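Local coordinates for protein protease Do-like 1, chloroplastic (Arabidopsis thaliana, PDB 3QO6) that is a serine protease of the chloroplast, required at high temperature, that can degrade beta-casein and may take part in degrading damaged proteins, at residues F58-Q63 with R115-G120; H65-Y70 with I192-A197; L125-K130 with G147-L152; V131-N136 with G182-S187; L152-S157 with V168-A173. All coordinates share one frame; numbering follows the deposited sequence.

Contact 1. Residues F58-Q63 with R115-G120; sequences FVWDKQ and RPIPVG
Val59 and Pro116 mark the crossing point of the two segments, with their CA atoms 4.7 Å apart. The end-to-end directions differ by 108°, so the 115-120 loop runs across the end of strand 47-61 instead of pairing along it. The polar part is one backbone hydrogen bond, from Ile117 N to Val59 O at 3.1 Å. Its donor sits nearly along the C=O axis of Val59, and the same oxygen also takes a CA-H...O contact from Pro116 CA at 3.2 Å. This carbonyl is thus held by two consecutive residues of the loop.

The apolar part is built on Ile117. Its CG1 lies against Phe58 CD2 at 3.3 Å, the ring and the aliphatic chain meeting obliquely, while its CD1 reaches Trp60 CE3 at 4.0 Å. Although the side chain of Trp60 leaves the backbone in the direction away from the loop, its CG is anti to the backbone N (chi1 -175°) and the six-membered ring ends up near the loop, where CH2 meets Val119 CG2 at 3.6 Å. Pro116 packs its CB against the backbone, 3.3 Å from Trp60 O. The polar ends of the long side chains find partners outside: Lys62 NZ at Leu114 O and Lys111 O, Arg115 NH1 at Asn26 OD1.

The contact lays part of the link between the two barrels of the chymotrypsin-like fold on the first barrel. Phe58 and Trp60 also touch Val67 of strand 65-69 and Leu191 of strand 191-198, and helix 214-227 meets Trp60 through Val221 and Val119 through Val214.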
# COMPACT_ATOMS: atom_id res chain seq x y z
N PHE B 58 -18.37 -20.15 27.62
CA PHE B 58 -18.31 -21.17 28.64
C PHE B 58 -19.73 -21.43 29.12
O PHE B 58 -20.62 -20.63 28.90
CB PHE B 58 -17.40 -20.73 29.79
CG PHE B 58 -17.57 -19.29 30.19
CD1 PHE B 58 -17.03 -18.27 29.41
CD2 PHE B 58 -18.30 -18.95 31.34
CE1 PHE B 58 -17.22 -16.93 29.78
CE2 PHE B 58 -18.50 -17.61 31.71
CZ PHE B 58 -17.96 -16.61 30.94
N VAL B 59 -19.93 -22.57 29.76
CA VAL B 59 -21.24 -22.95 30.28
C VAL B 59 -21.47 -22.22 31.59
O VAL B 59 -20.64 -22.30 32.52
CB VAL B 59 -21.30 -24.46 30.54
CG1 VAL B 59 -22.30 -24.77 31.60
CG2 VAL B 59 -21.65 -25.17 29.27
N TRP B 60 -22.60 -21.53 31.68
CA TRP B 60 -22.88 -20.81 32.90
C TRP B 60 -23.67 -21.58 33.93
O TRP B 60 -23.45 -21.40 35.12
CB TRP B 60 -23.60 -19.52 32.58
CG TRP B 60 -23.79 -18.71 33.78
CD1 TRP B 60 -24.94 -18.57 34.49
CD2 TRP B 60 -22.81 -17.88 34.43
NE1 TRP B 60 -24.74 -17.70 35.54
CE2 TRP B 60 -23.44 -17.26 35.53
CE3 TRP B 60 -21.45 -17.60 34.19
CZ2 TRP B 60 -22.77 -16.37 36.39
CZ3 TRP B 60 -20.78 -16.70 35.05
CH2 TRP B 60 -21.45 -16.10 36.13
N ASP B 61 -24.57 -22.44 33.47
CA ASP B 61 -25.42 -23.23 34.38
C ASP B 61 -26.02 -24.48 33.75
O ASP B 61 -26.02 -24.66 32.52
CB ASP B 61 -26.58 -22.37 34.91
CG ASP B 61 -27.43 -21.77 33.79
OD1 ASP B 61 -27.92 -20.61 33.97
OD2 ASP B 61 -27.62 -22.46 32.74
N LYS B 62 -26.58 -25.32 34.61
CA LYS B 62 -27.18 -26.56 34.14
C LYS B 62 -28.35 -26.37 33.16
O LYS B 62 -28.70 -27.32 32.44
CB LYS B 62 -27.61 -27.40 35.33
CG LYS B 62 -26.44 -27.98 36.13
CD LYS B 62 -25.73 -29.07 35.33
CE LYS B 62 -24.70 -29.83 36.19
NZ LYS B 62 -24.03 -30.90 35.42
N GLN B 63 -28.94 -25.18 33.13
CA GLN B 63 -30.05 -24.93 32.20
C GLN B 63 -29.61 -24.55 30.80
O GLN B 63 -30.38 -23.93 30.07
CB GLN B 63 -30.98 -23.82 32.71
CG GLN B 63 -31.58 -24.11 34.04
CD GLN B 63 -30.71 -23.62 35.17
OE1 GLN B 63 -30.64 -22.42 35.45
NE2 GLN B 63 -30.03 -24.56 35.83
N ARG B 115 -20.93 -28.54 32.21
CA ARG B 115 -20.22 -28.20 33.43
C ARG B 115 -20.21 -26.69 33.54
O ARG B 115 -19.68 -26.01 32.68
CB ARG B 115 -18.77 -28.72 33.37
CG ARG B 115 -17.92 -28.38 34.61
CD ARG B 115 -16.48 -28.93 34.50
NE ARG B 115 -15.67 -28.71 35.70
CZ ARG B 115 -15.03 -27.57 35.98
NH1 ARG B 115 -15.08 -26.55 35.13
NH2 ARG B 115 -14.33 -27.44 37.11
N PRO B 116 -20.86 -26.14 34.57
CA PRO B 116 -20.82 -24.67 34.64
C PRO B 116 -19.48 -24.29 35.32
O PRO B 116 -19.15 -24.87 36.37
CB PRO B 116 -22.07 -24.33 35.47
CG PRO B 116 -22.21 -25.52 36.37
CD PRO B 116 -21.90 -26.69 35.47
N ILE B 117 -18.71 -23.36 34.75
CA ILE B 117 -17.43 -23.01 35.36
C ILE B 117 -17.67 -22.46 36.73
O ILE B 117 -18.65 -21.79 36.98
CB ILE B 117 -16.60 -21.91 34.62
CG1 ILE B 117 -17.53 -21.04 33.80
CG2 ILE B 117 -15.50 -22.53 33.78
CD1 ILE B 117 -18.59 -20.38 34.63
N PRO B 118 -16.76 -22.76 37.66
CA PRO B 118 -16.87 -22.28 39.02
C PRO B 118 -16.67 -20.78 38.94
O PRO B 118 -15.70 -20.32 38.38
CB PRO B 118 -15.72 -22.99 39.72
CG PRO B 118 -15.54 -24.24 38.93
CD PRO B 118 -15.70 -23.77 37.53
N VAL B 119 -17.59 -20.01 39.50
CA VAL B 119 -17.48 -18.57 39.45
C VAL B 119 -16.59 -18.01 40.55
O VAL B 119 -16.83 -18.25 41.70
CB VAL B 119 -18.86 -17.95 39.59
CG1 VAL B 119 -18.74 -16.44 39.83
CG2 VAL B 119 -19.69 -18.26 38.33
N GLY B 120 -15.57 -17.25 40.20
CA GLY B 120 -14.71 -16.70 41.22
C GLY B 120 -15.01 -15.27 41.59
O GLY B 120 -16.09 -14.75 41.31

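Contact 2. Residues H65-Y70 with I192-A197; sequences HIVTNY and IGINTA
Strands 65-69 and 192-197 face each other with Val67 and Asn69 turned toward Ile194 and Thr196; their axes come within 7.6 Å at 38°, and no hydrogen bond joins them, which is the geometry of packing between two sheets. One methyl of each apolar side chain meets the other: Val67 CG1 lies 3.8 Å from Ile194 CD1, the side chains crossing at about a right angle.

Asn69 carries the larger share. Its amide end straddles Thr196 CB, with OD1 3.1 Å and ND2 3.2 Å from that carbon, and ND2 also lies 4.0 Å from Ile194 CG2. OD1 stands 3.0 Å from Asn195 O, but both are acceptors and make no bond. The amide is oriented by outside partners: ND2 donates to Asp101 O, and OD1 takes a weak bond from Gly181 N. Asn69 thereby links the carbonyl of Asp101 with the amide of Gly181, next to Ser180; Asp101 and Ser180 belong to the predicted charge relay system. Thr196, on its side, forms backbone hydrogen bonds to the bound peptide.

Strand 65-69 lies in the first barrel between strands 47-61 and 102-107, strand 191-198 in the second between 183-186 and 209-213, and helix 214-227 touches Val67 through Val221 and Ile194 through Val217.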
# COMPACT_ATOMS: atom_id res chain seq x y z
N HIS B 65 -27.32 -22.32 29.71
CA HIS B 65 -26.96 -20.94 29.43
C HIS B 65 -25.46 -20.85 29.13
O HIS B 65 -24.63 -21.41 29.84
CB HIS B 65 -27.33 -20.06 30.61
CG HIS B 65 -28.79 -19.77 30.68
ND1 HIS B 65 -29.50 -19.79 31.86
CD2 HIS B 65 -29.68 -19.44 29.71
CE1 HIS B 65 -30.76 -19.50 31.62
NE2 HIS B 65 -30.90 -19.28 30.32
N ILE B 66 -25.16 -20.16 28.04
CA ILE B 66 -23.79 -19.97 27.57
C ILE B 66 -23.45 -18.46 27.55
O ILE B 66 -24.25 -17.63 27.06
CB ILE B 66 -23.62 -20.58 26.15
CG1 ILE B 66 -24.07 -22.04 26.13
CG2 ILE B 66 -22.18 -20.48 25.70
CD1 ILE B 66 -23.22 -22.99 26.97
N VAL B 67 -22.27 -18.13 28.09
CA VAL B 67 -21.80 -16.75 28.14
C VAL B 67 -20.74 -16.46 27.08
O VAL B 67 -19.95 -17.32 26.72
CB VAL B 67 -21.18 -16.43 29.52
CG1 VAL B 67 -20.93 -14.93 29.65
CG2 VAL B 67 -22.12 -16.89 30.61
N THR B 68 -20.74 -15.25 26.56
CA THR B 68 -19.76 -14.90 25.57
C THR B 68 -19.71 -13.40 25.41
O THR B 68 -20.36 -12.67 26.14
CB THR B 68 -20.08 -15.56 24.21
OG1 THR B 68 -18.94 -15.47 23.35
CG2 THR B 68 -21.24 -14.84 23.52
N ASN B 69 -18.92 -12.95 24.45
CA ASN B 69 -18.81 -11.54 24.17
C ASN B 69 -19.95 -11.24 23.21
O ASN B 69 -20.26 -12.04 22.31
CB ASN B 69 -17.47 -11.21 23.48
CG ASN B 69 -16.33 -10.95 24.46
OD1 ASN B 69 -15.18 -11.29 24.19
ND2 ASN B 69 -16.64 -10.35 25.60
N TYR B 70 -20.58 -10.10 23.40
CA TYR B 70 -21.62 -9.75 22.49
C TYR B 70 -21.03 -9.59 21.09
O TYR B 70 -21.62 -10.10 20.12
CB TYR B 70 -22.28 -8.45 22.89
CG TYR B 70 -23.19 -7.91 21.82
CD1 TYR B 70 -24.16 -8.74 21.22
CD2 TYR B 70 -23.11 -6.57 21.43
CE1 TYR B 70 -25.01 -8.24 20.25
CE2 TYR B 70 -23.96 -6.07 20.47
CZ TYR B 70 -24.91 -6.90 19.88
OH TYR B 70 -25.71 -6.37 18.89
N ILE B 192 -12.45 -15.58 36.46
CA ILE B 192 -12.24 -14.22 36.96
C ILE B 192 -12.54 -13.18 35.94
O ILE B 192 -12.65 -12.00 36.28
CB ILE B 192 -10.82 -14.00 37.53
CG1 ILE B 192 -9.78 -14.26 36.44
CG2 ILE B 192 -10.61 -14.89 38.73
CD1 ILE B 192 -8.38 -14.27 36.96
N GLY B 193 -12.70 -13.59 34.69
CA GLY B 193 -13.02 -12.62 33.66
C GLY B 193 -13.32 -13.29 32.34
O GLY B 193 -13.16 -14.52 32.23
N ILE B 194 -13.78 -12.50 31.36
CA ILE B 194 -14.07 -12.98 30.01
C ILE B 194 -13.04 -12.31 29.11
O ILE B 194 -12.96 -11.07 29.11
CB ILE B 194 -15.45 -12.51 29.50
CG1 ILE B 194 -16.53 -12.79 30.53
CG2 ILE B 194 -15.80 -13.25 28.22
CD1 ILE B 194 -17.94 -12.54 30.02
N ASN B 195 -12.26 -13.10 28.36
CA ASN B 195 -11.24 -12.51 27.50
C ASN B 195 -11.98 -11.81 26.38
O ASN B 195 -12.79 -12.43 25.70
CB ASN B 195 -10.29 -13.57 26.94
CG ASN B 195 -9.59 -14.36 28.04
OD1 ASN B 195 -9.09 -13.78 29.00
ND2 ASN B 195 -9.57 -15.68 27.91
N THR B 196 -11.73 -10.53 26.18
CA THR B 196 -12.48 -9.87 25.14
C THR B 196 -11.77 -8.99 24.15
O THR B 196 -12.31 -8.78 23.07
CB THR B 196 -13.71 -9.08 25.75
OG1 THR B 196 -13.56 -7.68 25.51
CG2 THR B 196 -13.86 -9.36 27.23
N ALA B 197 -10.58 -8.50 24.47
CA ALA B 197 -9.85 -7.65 23.53
C ALA B 197 -8.35 -7.51 23.85
O ALA B 197 -7.87 -7.94 24.93
CB ALA B 197 -10.47 -6.25 23.50

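Contact 3. Residues L125-K130 with G147-L152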
# COMPACT_ATOMS: atom_id res chain seq x y z
N LEU B 125 -8.44 -9.57 43.20
CA LEU B 125 -7.28 -9.87 42.38
C LEU B 125 -6.07 -8.98 42.71
O LEU B 125 -6.21 -7.82 43.14
CB LEU B 125 -7.69 -9.78 40.90
CG LEU B 125 -8.81 -10.77 40.48
CD1 LEU B 125 -9.23 -10.52 39.06
CD2 LEU B 125 -8.32 -12.22 40.62
N LEU B 126 -4.88 -9.56 42.52
CA LEU B 126 -3.61 -8.87 42.76
C LEU B 126 -2.68 -9.01 41.55
O LEU B 126 -2.49 -10.12 41.02
CB LEU B 126 -2.92 -9.49 43.96
CG LEU B 126 -3.57 -9.25 45.31
CD1 LEU B 126 -3.09 -10.32 46.26
CD2 LEU B 126 -3.24 -7.81 45.80
N VAL B 127 -2.11 -7.90 41.08
CA VAL B 127 -1.16 -7.98 39.96
C VAL B 127 -0.09 -9.00 40.31
O VAL B 127 0.45 -9.00 41.42
CB VAL B 127 -0.48 -6.64 39.71
CG1 VAL B 127 0.72 -6.83 38.76
CG2 VAL B 127 -1.48 -5.69 39.11
N GLY B 128 0.22 -9.89 39.36
CA GLY B 128 1.24 -10.89 39.62
C GLY B 128 0.69 -12.29 39.80
O GLY B 128 1.42 -13.26 39.58
N GLN B 129 -0.58 -12.46 40.19
CA GLN B 129 -1.04 -13.85 40.37
C GLN B 129 -1.23 -14.49 39.00
O GLN B 129 -1.47 -13.79 38.03
CB GLN B 129 -2.31 -13.92 41.22
CG GLN B 129 -3.51 -13.24 40.68
CD GLN B 129 -4.68 -13.29 41.67
OE1 GLN B 129 -4.99 -12.29 42.33
NE2 GLN B 129 -5.34 -14.46 41.77
N LYS B 130 -1.09 -15.81 38.92
CA LYS B 130 -1.23 -16.49 37.62
C LYS B 130 -2.64 -16.60 37.02
O LYS B 130 -3.64 -16.68 37.75
CB LYS B 130 -0.64 -17.90 37.69
CG LYS B 130 0.79 -17.86 38.11
CD LYS B 130 1.51 -19.18 37.97
CE LYS B 130 2.95 -19.08 38.52
NZ LYS B 130 3.62 -20.42 38.64
N GLY B 147 -0.33 -16.85 31.74
CA GLY B 147 0.35 -15.60 31.96
C GLY B 147 0.06 -15.11 33.36
O GLY B 147 -0.26 -15.87 34.27
N VAL B 148 0.09 -13.80 33.51
CA VAL B 148 -0.07 -13.22 34.82
C VAL B 148 -1.07 -12.04 34.76
O VAL B 148 -1.38 -11.52 33.68
CB VAL B 148 1.37 -12.77 35.25
CG1 VAL B 148 1.48 -11.23 35.28
CG2 VAL B 148 1.79 -13.45 36.51
N ILE B 149 -1.63 -11.64 35.89
CA ILE B 149 -2.49 -10.46 35.85
C ILE B 149 -1.46 -9.33 35.76
O ILE B 149 -0.61 -9.20 36.65
CB ILE B 149 -3.27 -10.25 37.16
CG1 ILE B 149 -4.41 -11.26 37.27
CG2 ILE B 149 -3.74 -8.79 37.23
CD1 ILE B 149 -5.42 -10.90 38.32
N SER B 150 -1.53 -8.52 34.71
CA SER B 150 -0.58 -7.44 34.50
C SER B 150 -1.05 -6.14 35.08
O SER B 150 -0.25 -5.24 35.36
CB SER B 150 -0.35 -7.21 33.01
OG SER B 150 0.31 -8.30 32.43
N GLY B 151 -2.36 -6.05 35.22
CA GLY B 151 -2.97 -4.83 35.73
C GLY B 151 -4.43 -5.02 36.10
O GLY B 151 -5.11 -5.97 35.66
N LEU B 152 -4.90 -4.10 36.93
CA LEU B 152 -6.27 -4.12 37.40
C LEU B 152 -6.90 -2.75 37.27
O LEU B 152 -6.20 -1.75 37.13
CB LEU B 152 -6.28 -4.58 38.85
CG LEU B 152 -5.85 -6.03 38.88
CD1 LEU B 152 -5.54 -6.51 40.30
CD2 LEU B 152 -6.98 -6.85 38.23
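Ile149 is the bump of this contact, and the curled 125-130 segment is the hollow that takes it. Its CD1 reaches Leu125 CB at 3.6 Å and Gln129 CG at 3.8 Å, CG2 leans on Val127 CA, and CB lies near Leu126 O, so that four residues of the loop line the walls. The hollow exists because the loop makes a type II turn from Leu126 to Gln129, with Gly128 at the third position, where the positive phi (108°) suits a residue without a side chain. Gln129 tightens the curl: its CG sits between the backbone N and the carbonyl carbon (chi1 62°), and the extended chain carries OE1 round to Leu126 N, a bond of 2.7 Å in the plane of the amide carbonyl.

The loop in turn has a bump of its own. Val127 rests its two methyls on the strand backbone, with CG1 3.4 Å from Ile149 O and CG2 3.8 Å from Gly151 CA. At the far end Leu152 closes the side of the hollow, its CD1 3.2 Å from Leu125 O. Two backbone bonds tie the strand to the loop, Gly128 N to Ile149 O at 2.9 Å and Ile149 N to Gln129 O, and beyond them Lys130 and Val148 start the antiparallel pairing of strands 130-135 and 143-157.

Outside the pair, Lys130 NZ is bonded to Asp15 of its own chain. Around the aliphatic filling, polar atoms thus serve three ends: the turn itself (Leu126 N to Gln129 OE1, Gln129 N to Leu126 O), the strand, and the second subunit, whose Thr19 and Glu16 bond Gly128 O and Lys130 N.

Contact 4. Residues V131-N136 with G182-S187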
# COMPACT_ATOMS: atom_id res chain seq x y z
N VAL B 131 -2.72 -16.57 35.69
CA VAL B 131 -4.00 -16.73 35.02
C VAL B 131 -3.90 -17.75 33.89
O VAL B 131 -2.80 -18.05 33.37
CB VAL B 131 -4.56 -15.44 34.47
CG1 VAL B 131 -4.93 -14.51 35.62
CG2 VAL B 131 -3.56 -14.80 33.53
N PHE B 132 -5.06 -18.30 33.54
CA PHE B 132 -5.15 -19.31 32.51
C PHE B 132 -6.26 -18.93 31.54
O PHE B 132 -7.41 -18.72 31.94
CB PHE B 132 -5.46 -20.65 33.17
CG PHE B 132 -4.50 -20.99 34.26
CD1 PHE B 132 -3.50 -21.91 34.03
CD2 PHE B 132 -4.53 -20.29 35.46
CE1 PHE B 132 -2.50 -22.13 34.98
CE2 PHE B 132 -3.55 -20.48 36.43
CZ PHE B 132 -2.52 -21.41 36.19
N ALA B 133 -5.91 -18.80 30.26
CA ALA B 133 -6.91 -18.44 29.27
C ALA B 133 -7.20 -19.64 28.40
O ALA B 133 -6.28 -20.30 27.93
CB ALA B 133 -6.42 -17.30 28.43
N ILE B 134 -8.48 -19.94 28.19
CA ILE B 134 -8.84 -21.04 27.34
C ILE B 134 -9.80 -20.42 26.34
O ILE B 134 -10.71 -19.69 26.72
CB ILE B 134 -9.54 -22.15 28.09
CG1 ILE B 134 -8.66 -22.65 29.22
CG2 ILE B 134 -9.85 -23.31 27.15
CD1 ILE B 134 -9.34 -23.72 30.09
N GLY B 135 -9.57 -20.71 25.06
CA GLY B 135 -10.40 -20.18 23.99
C GLY B 135 -10.11 -20.90 22.68
O GLY B 135 -9.60 -22.03 22.70
N ASN B 136 -10.41 -20.23 21.56
CA ASN B 136 -10.20 -20.80 20.22
C ASN B 136 -9.57 -19.81 19.23
O ASN B 136 -10.19 -19.43 18.24
CB ASN B 136 -11.51 -21.29 19.62
CG ASN B 136 -12.28 -22.19 20.56
OD1 ASN B 136 -11.81 -23.25 20.95
ND2 ASN B 136 -13.48 -21.75 20.94
N GLY B 182 -14.11 -16.50 25.72
CA GLY B 182 -13.62 -17.57 26.56
C GLY B 182 -13.24 -17.05 27.94
O GLY B 182 -13.10 -15.85 28.20
N PRO B 183 -13.04 -17.98 28.86
CA PRO B 183 -12.69 -17.66 30.24
C PRO B 183 -11.23 -17.38 30.62
O PRO B 183 -10.28 -17.90 30.01
CB PRO B 183 -13.19 -18.89 30.97
CG PRO B 183 -12.76 -19.98 30.04
CD PRO B 183 -13.25 -19.43 28.70
N LEU B 184 -11.08 -16.54 31.64
CA LEU B 184 -9.78 -16.31 32.22
C LEU B 184 -9.95 -16.91 33.62
O LEU B 184 -10.85 -16.53 34.37
CB LEU B 184 -9.45 -14.84 32.34
CG LEU B 184 -7.99 -14.60 32.76
CD1 LEU B 184 -7.03 -15.09 31.67
CD2 LEU B 184 -7.78 -13.12 33.01
N LEU B 185 -9.14 -17.88 33.98
CA LEU B 185 -9.26 -18.45 35.30
C LEU B 185 -8.04 -18.07 36.17
O LEU B 185 -6.96 -17.69 35.64
CB LEU B 185 -9.40 -19.97 35.20
CG LEU B 185 -10.47 -20.51 34.23
CD1 LEU B 185 -9.80 -20.88 32.91
CD2 LEU B 185 -11.16 -21.73 34.82
N ASP B 186 -8.21 -18.13 37.50
CA ASP B 186 -7.14 -17.82 38.45
C ASP B 186 -6.56 -19.17 38.91
O ASP B 186 -7.04 -20.22 38.45
CB ASP B 186 -7.67 -16.99 39.63
CG ASP B 186 -8.74 -17.72 40.46
OD1 ASP B 186 -9.59 -17.04 41.09
OD2 ASP B 186 -8.72 -18.97 40.50
N SER B 187 -5.56 -19.17 39.79
CA SER B 187 -4.98 -20.46 40.20
C SER B 187 -5.94 -21.44 40.86
O SER B 187 -5.69 -22.63 40.89
CB SER B 187 -3.75 -20.27 41.09
OG SER B 187 -4.03 -19.49 42.23
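Leu185 O takes a hydrogen bond from Phe132 N at 2.9 Å and a CA-H...O contact from Val131 CA at 3.2 Å, and it lies in the plane of the Phe132 ring at its edge, 3.6 Å from CD2. It belongs to an antiparallel strand pair, 131-135 with 183-186, in the second barrel of the chymotrypsin-like fold. The evidence is a 154° angle between the strand directions and alternating pairs: Phe132 with Leu185 is hydrogen-bonded, Ala133 with Leu184 non-hydrogen-bonded. The return bond, Leu185 N to Phe132 O, is 2.8 Å long and nearly straight (169° at the hydrogen). Ile134 N to Pro183 O continues the pairing with a longer bond of 3.3 Å.

Side chains alternate between two faces. On one, Leu184 CD1 lies between Val131 CB and Ala133 CB; CG is anti to the backbone N (chi1 -172°), and the branch comes back over the neighbouring strand. On this face Asn195 of strand 191-198, the next strand of the sheet, touches both Ala133 and Leu184. On the other face, Phe132 and Leu185 stand together, and helix 14-26 covers them through Leu22 on Phe132 and Asn26 on Leu185. Ile134 packs beside Leu185, methyl to methyl, at 4.0 Å between their CD1 atoms.

Gly182 stands two residues after Ser180, the predicted nucleophile of the charge relay system, and its CA lies 3.6 Å from Ile134 O. Next to it the pyrrolidine of Pro183 edges up to the same oxygen, with CD 3.2 Å from Ile134 O.

Contact 5. Residues L152-S157 with V168-A173; sequences LRREIS and VIQTDA
A corner of the second barrel, where strand 143-157 turns at Leu152 and Arg153 into its last part, is tied to strand 168-171 by Arg154 and Val168. The two form a hydrogen-bonded antiparallel pair: Arg154 N donates to Val168 O at 3.1 Å, on a lone pair, and Val168 N returns a bond to Arg154 O at 2.8 Å. Past this pair the strands part sharply, their axes crossing at 95°, and Ile156 turns to strand 164-166 for its backbone bond, with Ile165.

Beyond the backbone, Arg154 bends at its second torsion (chi2 -59°) and brings its guanidinium to the end of Gln170, which reaches out extended from the strand. NE donates to Gln170 OE1 at 2.8 Å, and NH2 adds a weak bond at 3.3 Å to the same oxygen. The guanidinium and amide planes are close to parallel; the oxygen approaches the guanidinium edge from about 26° out of its plane.

In this chymotrypsin-like barrel the corner faces another subunit: Arg154 NH1 is bonded to Asp141 O of the second subunit, and Gln170 NE2 to Thr143 OG1 of that same subunit. Both partners of the side-chain bond thus also reach the second subunit.

The apolar touches lie to either end of the backbone pair. Val168 CG2 meets Ile156 CG1 at 3.8 Å, the side chains at about a right angle, and Phe210 of strand 209-213 packs on both. Leu152 lies alongside Ile169, both pointing the same way, with CD2 4.2 Å from Ile169 CG1.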
# COMPACT_ATOMS: atom_id res chain seq x y z
N LEU B 152 -4.90 -4.10 36.93
CA LEU B 152 -6.27 -4.12 37.40
C LEU B 152 -6.90 -2.75 37.27
O LEU B 152 -6.20 -1.75 37.13
CB LEU B 152 -6.28 -4.58 38.85
CG LEU B 152 -5.85 -6.03 38.88
CD1 LEU B 152 -5.54 -6.51 40.30
CD2 LEU B 152 -6.98 -6.85 38.23
N ARG B 153 -8.23 -2.71 37.30
CA ARG B 153 -8.94 -1.44 37.22
C ARG B 153 -8.60 -0.58 35.99
O ARG B 153 -8.56 0.65 36.07
CB ARG B 153 -8.70 -0.65 38.52
CG ARG B 153 -9.28 -1.34 39.78
CD ARG B 153 -8.37 -1.23 41.01
NE ARG B 153 -8.04 -2.54 41.60
CZ ARG B 153 -6.84 -2.84 42.10
NH1 ARG B 153 -5.86 -1.93 42.08
NH2 ARG B 153 -6.59 -4.03 42.63
N ARG B 154 -8.38 -1.22 34.85
CA ARG B 154 -8.06 -0.49 33.62
C ARG B 154 -9.35 -0.07 32.94
O ARG B 154 -10.38 -0.72 33.13
CB ARG B 154 -7.30 -1.38 32.63
CG ARG B 154 -6.06 -2.07 33.16
CD ARG B 154 -5.02 -1.08 33.66
NE ARG B 154 -3.68 -1.65 33.63
CZ ARG B 154 -2.60 -1.08 34.15
NH1 ARG B 154 -2.68 0.10 34.77
NH2 ARG B 154 -1.42 -1.68 34.04
N GLU B 155 -9.28 1.00 32.14
CA GLU B 155 -10.42 1.46 31.36
C GLU B 155 -10.03 1.32 29.90
O GLU B 155 -8.97 1.79 29.50
CB GLU B 155 -10.78 2.92 31.65
CG GLU B 155 -11.76 3.52 30.61
CD GLU B 155 -12.02 5.03 30.81
OE1 GLU B 155 -12.39 5.43 31.95
OE2 GLU B 155 -11.87 5.80 29.83
N ILE B 156 -10.87 0.67 29.10
CA ILE B 156 -10.61 0.50 27.67
C ILE B 156 -11.84 0.88 26.83
O ILE B 156 -12.99 0.66 27.24
CB ILE B 156 -10.25 -0.98 27.32
CG1 ILE B 156 -11.42 -1.89 27.69
CG2 ILE B 156 -9.01 -1.43 28.07
CD1 ILE B 156 -11.43 -3.19 26.95
N SER B 157 -11.59 1.44 25.65
CA SER B 157 -12.66 1.84 24.72
C SER B 157 -13.38 0.59 24.16
O SER B 157 -12.73 -0.26 23.53
CB SER B 157 -12.03 2.66 23.59
OG SER B 157 -10.61 2.49 23.58
N VAL B 168 -11.54 -3.12 33.85
CA VAL B 168 -10.99 -4.23 33.09
C VAL B 168 -9.69 -4.88 33.59
O VAL B 168 -8.82 -4.22 34.17
CB VAL B 168 -10.79 -3.78 31.65
CG1 VAL B 168 -10.11 -4.87 30.81
CG2 VAL B 168 -12.14 -3.43 31.08
N ILE B 169 -9.57 -6.19 33.38
CA ILE B 169 -8.35 -6.93 33.77
C ILE B 169 -7.34 -6.99 32.61
O ILE B 169 -7.73 -7.16 31.46
CB ILE B 169 -8.66 -8.38 34.15
CG1 ILE B 169 -9.56 -8.44 35.39
CG2 ILE B 169 -7.35 -9.11 34.42
CD1 ILE B 169 -10.12 -9.83 35.65
N GLN B 170 -6.05 -6.86 32.91
CA GLN B 170 -4.98 -6.90 31.91
C GLN B 170 -4.08 -8.11 32.17
O GLN B 170 -3.68 -8.35 33.31
CB GLN B 170 -4.15 -5.64 32.00
CG GLN B 170 -3.22 -5.45 30.86
CD GLN B 170 -2.35 -4.25 31.06
OE1 GLN B 170 -2.81 -3.22 31.52
NE2 GLN B 170 -1.08 -4.37 30.70
N THR B 171 -3.78 -8.88 31.13
CA THR B 171 -2.97 -10.08 31.28
C THR B 171 -2.01 -10.24 30.10
O THR B 171 -2.29 -9.75 28.98
CB THR B 171 -3.84 -11.34 31.34
OG1 THR B 171 -3.01 -12.48 31.57
CG2 THR B 171 -4.58 -11.57 30.02
N ASP B 172 -0.88 -10.91 30.35
CA ASP B 172 0.10 -11.10 29.31
C ASP B 172 0.05 -12.51 28.78
O ASP B 172 0.96 -12.95 28.06
CB ASP B 172 1.52 -10.70 29.77
CG ASP B 172 2.03 -11.52 30.95
OD1 ASP B 172 1.24 -12.28 31.56
OD2 ASP B 172 3.25 -11.41 31.26
N ALA B 173 -1.05 -13.19 29.11
CA ALA B 173 -1.31 -14.53 28.60
C ALA B 173 -1.70 -14.27 27.15
O ALA B 173 -2.51 -13.38 26.89
CB ALA B 173 -2.48 -15.16 29.32

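Overall arrangement
From the N terminus, contact 1 closes a loop of 51 residues that holds most of the first barrel and brings the inter-barrel link back onto strand 47-61. Contact 2 opens within that loop and crosses it; its far segment lies in the second barrel, so it spans both barrels and encloses contacts 3, 4 and 5. Contact 3 begins the second barrel and crosses contact 4, the segments alternating along the strand pair 130-135 and 143-157. Contact 5 follows contact 3 in series, sharing Leu152, and lies inside contact 4. Contacts 3, 4 and 5 also touch the second subunit, and contact 2 and the end of contact 5 come within reach of the bound peptide.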